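Local coordinates for petrobactin biosynthesis protein AsbB (Bacillus anthracis, PDB 3TO3) that catalyses the ATP-dependent condensation of spermidine with citryl-spermidine intermediates in the biosynthesis of the siderophore petrobactin, at residues S22-V27 with Q127-D132; H123-T128 with H164-A169; V66-Y71 with A101-E106. All blocks are in the same frame, centred on the assembly; numbering follows the deposited sequence.

Contacts 1 and 2 share helix 115-138 and have Q127 and T128 in common. Their centres are 7 Å apart, and they touch directly. D132 OD1 of contact 1 forms a salt bridge with K168 NZ of contact 2 at 2.6 Å. Both lie beside the nucleotide site: the side chain of Y167 is about 5 Å from bound ATP, and that of R26 about 7 Å. Contact 3 is more peripheral and lies away from the nucleotide site, its centre about 17 Å from that of contact 1 and about 18 Å from that of contact 2. It still meets contact 2, where L104 CD1 packs on L125 CD1 at 3.6 Å.

Contact 1 of 3, residues S22-V27 with Q127-D132; sequences SVRRRV and QTIFKD
V23 and V27, one turn apart on helix 18-37, pack against I129 of helix 115-138. The two helices run roughly antiparallel, with 142° between the N-to-C directions of the short segments. The segment axes approach to 9.1 Å. V23 points at the partner helix and uses both methyls. Its CG1 is anti to the backbone N (chi1 167°) and lies over the backbone of I129, with V23 CG1 3.6 Å from I129 CA. The other methyl rests on the D132 carboxylate, with V23 CG2 3.4 Å from D132 OD2. I129 has more area buried here than any other residue of the two segments. Its CG1 meets V27 CG2 at 3.7 Å. Its chain then runs on to helix 18-37, where I129 CD1 is 4.1 Å from R24 CA. V27 CG2 also touches the methyl of T128.

No direct hydrogen bond joins the segments. R26 is extended from CG to NE and brings NH1 to 3.9 Å from D132 OD2, a long salt bridge. The guanidinium and carboxylate planes stand at about a right angle. One water bridges the two side chains: it accepts from R26 NH1 in the guanidinium plane and donates to D132 OD2 at 2.7 Å. Each end has a further partner, Q30 for R26 NE and K168 for D132 OD1.

F130 points to the other side of its helix, against helices 6-15 and 175-181 and I256 of the second subunit. R24 and R25 form salt bridges with E96, which joins helix 18-37 to strand 94-96 of the small antiparallel sheet.

Contact 2 of 3, residues H123-T128 with H164-A169; sequences HELEQT and HPSYKA
T128 OG1 is held between E124 O of its own helix and K168 N of the loop. It donates to E124 O one turn back, at 3.0 Å, and accepts a weak bond from K168 N at 3.3 Å, bent to 129° at the hydrogen. E124 O is gripped twice, because T128 N reaches it from the opposite face of its plane. The T128 methyl sits over the centre of the Y167 ring. This is a CH-pi contact, with T128 CG2 3.7 Å from the ring centroid. Y167 CB points away from the helix, but chi1 of 47° sets CG between the backbone N and the carbonyl carbon, and the ring ends beside T128.

Segment 164-169 belongs to the loop between helices 150-156 and 175-181 in the IucA/IucC family region. It follows closely on G160, H161 and P162, which line the ATP pocket. The Y167 ring also makes a cation-pi contact with R26, and its OH probably hydrogen-bonds to D132.

L125 CD2 lies against the loop backbone, 3.5 Å from S166 N, and meets P165 CB at 3.8 Å. A169 CB packs on E124 CB at 3.9 Å. The polar ends turn elsewhere: E124 OE1 to S308, S166 OG to R576, and K168 NZ to D132 and E184. A169 O lies 3.3 Å from Q127 CB and accepts a hydrogen bond from K131 NZ.

Contact 3 of 3, residues V66-Y71 with A101-E106; sequences VTYECY and AQFLEE
Y68 on strand 65-74 meets F103 and E106 of helix 100-110. Its side chain points from the strand toward the helix and has the most surface buried by the contact. Y68 CG is anti to the carbonyl carbon (chi1 -66°), which directs the ring across to the helix. There it has F103 over one face and E106 near its plane at the hydroxyl end.

Y68 and F103 form a T-shaped, edge-to-face pair. The edge of F103 is directed at the face of Y68, with the planes at 83° and the centroids 4.8 Å apart. F103 CD1 stands over the centre of the Y68 ring, 3.5 Å above its plane. F103 also touches L31 and V32 of helix 18-37, so it sits between the strand and a second helix.

E106 points toward the strand, and its chain is extended beyond CG. Y68 OH donates a short hydrogen bond to E106 OE1, at 2.5 Å. The oxygen is met on its anti side, 33° out of the carboxylate plane. R89 of the adjacent strand forms a salt bridge with the same oxygen. The other oxygen, E106 OE2, accepts from Q102 NE2 at 3.0 Å, from above the carboxylate plane. Both carboxylate oxygens are thus satisfied in a buried position. The nearby R89 probably helps to keep E106 ionised. V66 packs on this carboxylate, with V66 CG1 3.7 Å from E106 OE1.

The axes of strand and helix segments come within 10.3 Å. Strand 65-74 pairs with strands 52-59 and 88-90, and V66 and Y68 face the helix while T67 points away. This is two-layer alpha/beta packing, in which a small antiparallel sheet carries a helix on one face.

Contact 1 of 3, residues S22-V27 with Q127-D132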
loop_
_atom_site.group_PDB
_atom_site.type_symbol
_atom_site.label_atom_id
_atom_site.label_comp_id
_atom_site.label_asym_id
_atom_site.label_seq_id
_atom_site.Cartn_x
_atom_site.Cartn_y
_atom_site.Cartn_z
ATOM N N SER B 22 -13.707 -9.437 -21.922
ATOM C CA SER B 22 -13.275 -10.845 -21.790
ATOM C C SER B 22 -12.590 -11.123 -20.469
ATOM O O SER B 22 -12.817 -12.168 -19.883
ATOM C CB SER B 22 -12.318 -11.288 -22.894
ATOM O OG SER B 22 -12.294 -10.328 -23.909
ATOM N N VAL B 23 -11.737 -10.214 -20.009
ATOM C CA VAL B 23 -10.997 -10.476 -18.769
ATOM C C VAL B 23 -11.939 -10.432 -17.605
ATOM O O VAL B 23 -11.884 -11.271 -16.719
ATOM C CB VAL B 23 -9.783 -9.546 -18.583
ATOM C CG1 VAL B 23 -9.211 -9.601 -17.131
ATOM C CG2 VAL B 23 -8.703 -9.947 -19.580
ATOM N N ARG B 24 -12.839 -9.466 -17.629
ATOM C CA ARG B 24 -13.826 -9.357 -16.559
ATOM C C ARG B 24 -14.633 -10.653 -16.493
ATOM O O ARG B 24 -14.861 -11.221 -15.417
ATOM C CB ARG B 24 -14.770 -8.183 -16.802
ATOM C CG ARG B 24 -15.693 -7.895 -15.643
ATOM C CD ARG B 24 -16.776 -6.965 -16.096
ATOM N NE ARG B 24 -17.646 -7.608 -17.076
ATOM C CZ ARG B 24 -18.415 -6.934 -17.921
ATOM N NH1 ARG B 24 -18.408 -5.598 -17.914
ATOM N NH2 ARG B 24 -19.175 -7.589 -18.778
ATOM N N ARG B 25 -15.050 -11.119 -17.663
ATOM C CA ARG B 25 -15.860 -12.304 -17.730
ATOM C C ARG B 25 -15.077 -13.507 -17.204
ATOM O O ARG B 25 -15.617 -14.323 -16.458
ATOM C CB ARG B 25 -16.346 -12.544 -19.166
ATOM C CG ARG B 25 -17.550 -11.698 -19.490
ATOM C CD ARG B 25 -17.760 -11.625 -20.963
ATOM N NE ARG B 25 -18.991 -10.920 -21.286
ATOM C CZ ARG B 25 -19.455 -10.778 -22.518
ATOM N NH1 ARG B 25 -18.794 -11.339 -23.523
ATOM N NH2 ARG B 25 -20.583 -10.098 -22.748
ATOM N N ARG B 26 -13.810 -13.607 -17.596
ATOM C CA ARG B 26 -12.981 -14.715 -17.164
ATOM C C ARG B 26 -12.806 -14.703 -15.634
ATOM O O ARG B 26 -12.936 -15.743 -14.973
ATOM C CB ARG B 26 -11.626 -14.697 -17.860
ATOM C CG ARG B 26 -10.655 -15.736 -17.310
ATOM C CD ARG B 26 -9.222 -15.539 -17.787
ATOM N NE ARG B 26 -8.352 -16.366 -16.966
ATOM C CZ ARG B 26 -7.024 -16.406 -17.032
ATOM N NH1 ARG B 26 -6.357 -15.667 -17.930
ATOM N NH2 ARG B 26 -6.353 -17.215 -16.204
ATOM N N VAL B 27 -12.538 -13.525 -15.076
ATOM C CA VAL B 27 -12.274 -13.420 -13.655
ATOM C C VAL B 27 -13.522 -13.735 -12.851
ATOM O O VAL B 27 -13.446 -14.389 -11.824
ATOM C CB VAL B 27 -11.695 -12.035 -13.275
ATOM C CG1 VAL B 27 -11.745 -11.829 -11.775
ATOM C CG2 VAL B 27 -10.244 -11.897 -13.784
ATOM N N GLN B 127 -7.673 -5.556 -9.386
ATOM C CA GLN B 127 -6.336 -5.325 -9.896
ATOM C C GLN B 127 -5.980 -6.385 -10.925
ATOM O O GLN B 127 -5.265 -6.099 -11.869
ATOM C CB GLN B 127 -5.309 -5.271 -8.769
ATOM C CG GLN B 127 -5.380 -3.978 -7.996
ATOM C CD GLN B 127 -5.370 -2.768 -8.896
ATOM O OE1 GLN B 127 -4.433 -2.546 -9.673
ATOM N NE2 GLN B 127 -6.412 -1.981 -8.806
ATOM N N THR B 128 -6.510 -7.598 -10.748
ATOM C CA THR B 128 -6.267 -8.691 -11.684
ATOM C C THR B 128 -6.884 -8.346 -13.027
ATOM O O THR B 128 -6.210 -8.358 -14.055
ATOM C CB THR B 128 -6.794 -10.062 -11.150
ATOM O OG1 THR B 128 -5.910 -10.506 -10.121
ATOM C CG2 THR B 128 -6.812 -11.128 -12.247
ATOM N N ILE B 129 -8.164 -8.015 -13.002
ATOM C CA ILE B 129 -8.859 -7.541 -14.181
ATOM C C ILE B 129 -8.085 -6.408 -14.841
ATOM O O ILE B 129 -7.902 -6.382 -16.060
ATOM C CB ILE B 129 -10.282 -7.072 -13.797
ATOM C CG1 ILE B 129 -11.130 -8.282 -13.422
ATOM C CG2 ILE B 129 -10.962 -6.329 -14.926
ATOM C CD1 ILE B 129 -12.431 -7.911 -12.948
ATOM N N PHE B 130 -7.621 -5.464 -14.035
ATOM C CA PHE B 130 -6.908 -4.327 -14.595
ATOM C C PHE B 130 -5.586 -4.722 -15.266
ATOM O O PHE B 130 -5.344 -4.371 -16.414
ATOM C CB PHE B 130 -6.668 -3.283 -13.506
ATOM C CG PHE B 130 -5.804 -2.121 -13.939
ATOM C CD1 PHE B 130 -6.293 -1.141 -14.802
ATOM C CD2 PHE B 130 -4.533 -1.983 -13.437
ATOM C CE1 PHE B 130 -5.511 -0.047 -15.178
ATOM C CE2 PHE B 130 -3.728 -0.880 -13.797
ATOM C CZ PHE B 130 -4.219 0.083 -14.681
ATOM N N LYS B 131 -4.731 -5.442 -14.546
ATOM C CA LYS B 131 -3.479 -5.866 -15.129
ATOM C C LYS B 131 -3.636 -6.852 -16.293
ATOM O O LYS B 131 -2.832 -6.806 -17.228
ATOM C CB LYS B 131 -2.520 -6.428 -14.086
ATOM C CG LYS B 131 -1.706 -5.327 -13.411
ATOM C CD LYS B 131 -2.328 -4.895 -12.081
ATOM C CE LYS B 131 -1.384 -3.957 -11.315
ATOM N NZ LYS B 131 -1.810 -3.683 -9.918
ATOM N N ASP B 132 -4.642 -7.738 -16.261
ATOM C CA ASP B 132 -4.707 -8.705 -17.326
ATOM C C ASP B 132 -5.297 -8.104 -18.606
ATOM O O ASP B 132 -4.901 -8.484 -19.712
ATOM C CB ASP B 132 -5.388 -10.008 -16.951
ATOM C CG ASP B 132 -5.168 -11.094 -18.026
ATOM O OD1 ASP B 132 -4.022 -11.242 -18.535
ATOM O OD2 ASP B 132 -6.134 -11.795 -18.378
HETATM O O HOH W 1 -7.457 -13.535 -20.031
#

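Contact 2 of 3, residues H123-T128 with H164-A169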
loop_
_atom_site.group_PDB
_atom_site.type_symbol
_atom_site.label_atom_id
_atom_site.label_comp_id
_atom_site.label_asym_id
_atom_site.label_seq_id
_atom_site.Cartn_x
_atom_site.Cartn_y
_atom_site.Cartn_z
ATOM N N HIS B 123 -10.282 -6.021 -3.966
ATOM C CA HIS B 123 -9.216 -5.175 -4.512
ATOM C C HIS B 123 -8.293 -5.983 -5.418
ATOM O O HIS B 123 -7.905 -5.518 -6.472
ATOM C CB HIS B 123 -8.382 -4.538 -3.397
ATOM C CG HIS B 123 -7.305 -3.624 -3.896
ATOM N ND1 HIS B 123 -7.551 -2.587 -4.768
ATOM C CD2 HIS B 123 -5.981 -3.573 -3.622
ATOM C CE1 HIS B 123 -6.428 -1.937 -5.007
ATOM N NE2 HIS B 123 -5.458 -2.515 -4.325
ATOM N N GLU B 124 -7.964 -7.198 -5.005
ATOM C CA GLU B 124 -7.093 -8.046 -5.797
ATOM C C GLU B 124 -7.739 -8.507 -7.070
ATOM O O GLU B 124 -7.051 -8.661 -8.100
ATOM C CB GLU B 124 -6.655 -9.276 -4.986
ATOM C CG GLU B 124 -5.599 -8.923 -4.009
ATOM C CD GLU B 124 -5.348 -10.037 -3.026
ATOM O OE1 GLU B 124 -5.282 -11.207 -3.497
ATOM O OE2 GLU B 124 -5.229 -9.732 -1.801
ATOM N N LEU B 125 -9.048 -8.766 -6.988
ATOM C CA LEU B 125 -9.807 -9.170 -8.164
ATOM C C LEU B 125 -9.844 -8.032 -9.195
ATOM O O LEU B 125 -9.694 -8.279 -10.386
ATOM C CB LEU B 125 -11.234 -9.621 -7.795
ATOM C CG LEU B 125 -11.205 -10.979 -7.082
ATOM C CD1 LEU B 125 -12.574 -11.376 -6.581
ATOM C CD2 LEU B 125 -10.697 -12.046 -8.013
ATOM N N GLU B 126 -10.065 -6.804 -8.724
ATOM C CA GLU B 126 -10.094 -5.637 -9.585
ATOM C C GLU B 126 -8.717 -5.360 -10.175
ATOM O O GLU B 126 -8.596 -4.953 -11.323
ATOM C CB GLU B 126 -10.581 -4.397 -8.803
ATOM C CG GLU B 126 -12.059 -4.446 -8.516
ATOM C CD GLU B 126 -12.537 -3.301 -7.614
ATOM O OE1 GLU B 126 -11.696 -2.629 -6.968
ATOM O OE2 GLU B 126 -13.764 -3.079 -7.554
ATOM N N GLN B 127 -7.673 -5.556 -9.386
ATOM C CA GLN B 127 -6.336 -5.325 -9.896
ATOM C C GLN B 127 -5.980 -6.385 -10.925
ATOM O O GLN B 127 -5.265 -6.099 -11.869
ATOM C CB GLN B 127 -5.309 -5.271 -8.769
ATOM C CG GLN B 127 -5.380 -3.978 -7.996
ATOM C CD GLN B 127 -5.370 -2.768 -8.896
ATOM O OE1 GLN B 127 -4.433 -2.546 -9.673
ATOM N NE2 GLN B 127 -6.412 -1.981 -8.806
ATOM N N THR B 128 -6.510 -7.598 -10.748
ATOM C CA THR B 128 -6.267 -8.691 -11.684
ATOM C C THR B 128 -6.884 -8.346 -13.027
ATOM O O THR B 128 -6.210 -8.358 -14.055
ATOM C CB THR B 128 -6.794 -10.062 -11.150
ATOM O OG1 THR B 128 -5.910 -10.506 -10.121
ATOM C CG2 THR B 128 -6.812 -11.128 -12.247
ATOM N N HIS B 164 -7.108 -19.769 -9.580
ATOM C CA HIS B 164 -7.188 -18.595 -8.697
ATOM C C HIS B 164 -7.880 -17.444 -9.395
ATOM O O HIS B 164 -7.398 -16.968 -10.413
ATOM C CB HIS B 164 -5.801 -18.117 -8.227
ATOM C CG HIS B 164 -5.119 -19.060 -7.294
ATOM N ND1 HIS B 164 -5.613 -19.347 -6.039
ATOM C CD2 HIS B 164 -3.963 -19.759 -7.418
ATOM C CE1 HIS B 164 -4.794 -20.192 -5.434
ATOM N NE2 HIS B 164 -3.783 -20.451 -6.244
ATOM N N PRO B 165 -9.011 -16.981 -8.837
ATOM C CA PRO B 165 -9.711 -15.887 -9.521
ATOM C C PRO B 165 -8.903 -14.580 -9.593
ATOM O O PRO B 165 -9.036 -13.866 -10.598
ATOM C CB PRO B 165 -11.030 -15.757 -8.752
ATOM C CG PRO B 165 -10.835 -16.559 -7.485
ATOM C CD PRO B 165 -9.840 -17.606 -7.791
ATOM N N SER B 166 -8.061 -14.249 -8.619
ATOM C CA SER B 166 -7.154 -13.174 -8.981
ATOM C C SER B 166 -5.728 -13.713 -9.242
ATOM O O SER B 166 -4.904 -13.833 -8.320
ATOM C CB SER B 166 -7.135 -12.146 -7.844
ATOM O OG SER B 166 -6.755 -12.769 -6.641
ATOM N N TYR B 167 -5.420 -13.892 -10.524
ATOM C CA TYR B 167 -4.166 -14.481 -10.980
ATOM C C TYR B 167 -3.099 -13.470 -11.393
ATOM O O TYR B 167 -1.973 -13.838 -11.713
ATOM C CB TYR B 167 -4.485 -15.397 -12.185
ATOM C CG TYR B 167 -5.410 -14.779 -13.251
ATOM C CD1 TYR B 167 -4.901 -13.952 -14.250
ATOM C CD2 TYR B 167 -6.783 -14.989 -13.232
ATOM C CE1 TYR B 167 -5.723 -13.377 -15.218
ATOM C CE2 TYR B 167 -7.621 -14.418 -14.203
ATOM C CZ TYR B 167 -7.074 -13.614 -15.195
ATOM O OH TYR B 167 -7.865 -13.028 -16.154
ATOM N N LYS B 168 -3.549 -12.240 -11.575
ATOM C CA LYS B 168 -2.788 -11.011 -11.845
ATOM C C LYS B 168 -2.617 -9.835 -10.850
ATOM O O LYS B 168 -2.329 -8.724 -11.298
ATOM C CB LYS B 168 -2.935 -10.557 -13.301
ATOM C CG LYS B 168 -1.581 -10.414 -13.994
ATOM C CD LYS B 168 -1.765 -10.350 -15.504
ATOM C CE LYS B 168 -1.432 -11.686 -16.142
ATOM N NZ LYS B 168 -1.591 -11.629 -17.603
ATOM N N ALA B 169 -3.022 -9.976 -9.599
ATOM C CA ALA B 169 -3.211 -8.794 -8.744
ATOM C C ALA B 169 -2.063 -7.792 -8.779
ATOM O O ALA B 169 -2.292 -6.583 -9.000
ATOM C CB ALA B 169 -3.490 -9.205 -7.319
#

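Contact 3 of 3, residues V66-Y71 with A101-E106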
loop_
_atom_site.group_PDB
_atom_site.type_symbol
_atom_site.label_atom_id
_atom_site.label_comp_id
_atom_site.label_asym_id
_atom_site.label_seq_id
_atom_site.Cartn_x
_atom_site.Cartn_y
_atom_site.Cartn_z
ATOM N N VAL B 66 -31.784 -10.545 -4.333
ATOM C CA VAL B 66 -31.321 -10.545 -5.700
ATOM C C VAL B 66 -30.844 -11.965 -5.957
ATOM O O VAL B 66 -30.535 -12.690 -5.019
ATOM C CB VAL B 66 -30.173 -9.537 -5.869
ATOM C CG1 VAL B 66 -28.881 -10.111 -5.323
ATOM C CG2 VAL B 66 -30.004 -9.168 -7.305
ATOM N N THR B 67 -30.791 -12.371 -7.219
ATOM C CA THR B 67 -30.324 -13.705 -7.584
ATOM C C THR B 67 -29.328 -13.613 -8.735
ATOM O O THR B 67 -29.561 -12.886 -9.699
ATOM C CB THR B 67 -31.512 -14.632 -7.954
ATOM O OG1 THR B 67 -32.075 -15.167 -6.758
ATOM C CG2 THR B 67 -31.064 -15.796 -8.805
ATOM N N TYR B 68 -28.220 -14.350 -8.629
ATOM C CA TYR B 68 -27.290 -14.528 -9.747
ATOM C C TYR B 68 -27.444 -15.900 -10.383
ATOM O O TYR B 68 -27.483 -16.903 -9.682
ATOM C CB TYR B 68 -25.857 -14.312 -9.296
ATOM C CG TYR B 68 -25.596 -12.897 -8.872
ATOM C CD1 TYR B 68 -25.196 -11.959 -9.795
ATOM C CD2 TYR B 68 -25.789 -12.486 -7.554
ATOM C CE1 TYR B 68 -24.969 -10.672 -9.438
ATOM C CE2 TYR B 68 -25.563 -11.171 -7.177
ATOM C CZ TYR B 68 -25.133 -10.276 -8.139
ATOM O OH TYR B 68 -24.877 -8.964 -7.856
ATOM N N GLU B 69 -27.527 -15.938 -11.711
ATOM C CA GLU B 69 -27.833 -17.168 -12.433
ATOM C C GLU B 69 -26.750 -17.497 -13.424
ATOM O O GLU B 69 -26.245 -16.618 -14.107
ATOM C CB GLU B 69 -29.121 -17.026 -13.240
ATOM C CG GLU B 69 -30.392 -17.118 -12.440
ATOM C CD GLU B 69 -31.651 -17.073 -13.316
ATOM O OE1 GLU B 69 -31.534 -17.055 -14.573
ATOM O OE2 GLU B 69 -32.761 -17.053 -12.737
ATOM N N CYS B 70 -26.411 -18.770 -13.514
ATOM C CA CYS B 70 -25.550 -19.230 -14.582
ATOM C C CYS B 70 -25.677 -20.725 -14.784
ATOM O O CYS B 70 -26.114 -21.435 -13.885
ATOM C CB CYS B 70 -24.099 -18.850 -14.299
ATOM S SG CYS B 70 -23.490 -19.423 -12.755
ATOM N N TYR B 71 -25.287 -21.184 -15.973
ATOM C CA TYR B 71 -25.274 -22.589 -16.312
ATOM C C TYR B 71 -23.842 -23.142 -16.204
ATOM O O TYR B 71 -22.875 -22.469 -16.547
ATOM C CB TYR B 71 -25.808 -22.796 -17.731
ATOM C CG TYR B 71 -27.329 -22.753 -17.846
ATOM C CD1 TYR B 71 -27.992 -21.594 -18.255
ATOM C CD2 TYR B 71 -28.099 -23.869 -17.555
ATOM C CE1 TYR B 71 -29.390 -21.553 -18.366
ATOM C CE2 TYR B 71 -29.495 -23.845 -17.667
ATOM C CZ TYR B 71 -30.134 -22.680 -18.064
ATOM O OH TYR B 71 -31.525 -22.658 -18.196
ATOM N N ALA B 101 -17.141 -6.191 -7.496
ATOM C CA ALA B 101 -17.382 -5.762 -6.125
ATOM C C ALA B 101 -18.848 -5.952 -5.716
ATOM O O ALA B 101 -19.133 -6.424 -4.605
ATOM C CB ALA B 101 -16.941 -4.289 -5.905
ATOM N N GLN B 102 -19.770 -5.567 -6.602
ATOM C CA GLN B 102 -21.197 -5.695 -6.317
ATOM C C GLN B 102 -21.616 -7.163 -6.171
ATOM O O GLN B 102 -22.361 -7.522 -5.233
ATOM C CB GLN B 102 -22.056 -4.993 -7.393
ATOM C CG GLN B 102 -23.517 -4.799 -6.991
ATOM C CD GLN B 102 -24.407 -4.340 -8.142
ATOM O OE1 GLN B 102 -23.924 -3.996 -9.231
ATOM N NE2 GLN B 102 -25.727 -4.330 -7.901
ATOM N N PHE B 103 -21.153 -8.000 -7.104
ATOM C CA PHE B 103 -21.430 -9.420 -7.017
ATOM C C PHE B 103 -20.995 -9.902 -5.623
ATOM O O PHE B 103 -21.789 -10.462 -4.880
ATOM C CB PHE B 103 -20.736 -10.214 -8.143
ATOM C CG PHE B 103 -20.803 -11.710 -7.949
ATOM C CD1 PHE B 103 -21.983 -12.401 -8.174
ATOM C CD2 PHE B 103 -19.695 -12.420 -7.490
ATOM C CE1 PHE B 103 -22.061 -13.780 -7.970
ATOM C CE2 PHE B 103 -19.771 -13.791 -7.274
ATOM C CZ PHE B 103 -20.964 -14.471 -7.515
ATOM N N LEU B 104 -19.745 -9.655 -5.246
ATOM C CA LEU B 104 -19.265 -10.153 -3.952
ATOM C C LEU B 104 -19.984 -9.503 -2.760
ATOM O O LEU B 104 -20.302 -10.170 -1.774
ATOM C CB LEU B 104 -17.740 -10.049 -3.828
ATOM C CG LEU B 104 -16.949 -11.074 -4.651
ATOM C CD1 LEU B 104 -15.450 -10.944 -4.431
ATOM C CD2 LEU B 104 -17.360 -12.475 -4.294
ATOM N N GLU B 105 -20.251 -8.205 -2.837
ATOM C CA GLU B 105 -20.969 -7.560 -1.737
ATOM C C GLU B 105 -22.366 -8.153 -1.537
ATOM O O GLU B 105 -22.780 -8.388 -0.407
ATOM C CB GLU B 105 -21.045 -6.040 -1.924
ATOM C CG GLU B 105 -19.780 -5.323 -1.501
ATOM C CD GLU B 105 -19.615 -3.964 -2.151
ATOM O OE1 GLU B 105 -20.517 -3.536 -2.917
ATOM O OE2 GLU B 105 -18.559 -3.333 -1.898
ATOM N N GLU B 106 -23.086 -8.389 -2.632
ATOM C CA GLU B 106 -24.464 -8.871 -2.535
ATOM C C GLU B 106 -24.515 -10.327 -2.054
ATOM O O GLU B 106 -25.298 -10.689 -1.194
ATOM C CB GLU B 106 -25.213 -8.648 -3.860
ATOM C CG GLU B 106 -25.214 -7.168 -4.245
ATOM C CD GLU B 106 -26.143 -6.790 -5.400
ATOM O OE1 GLU B 106 -26.317 -7.603 -6.324
ATOM O OE2 GLU B 106 -26.691 -5.656 -5.380
#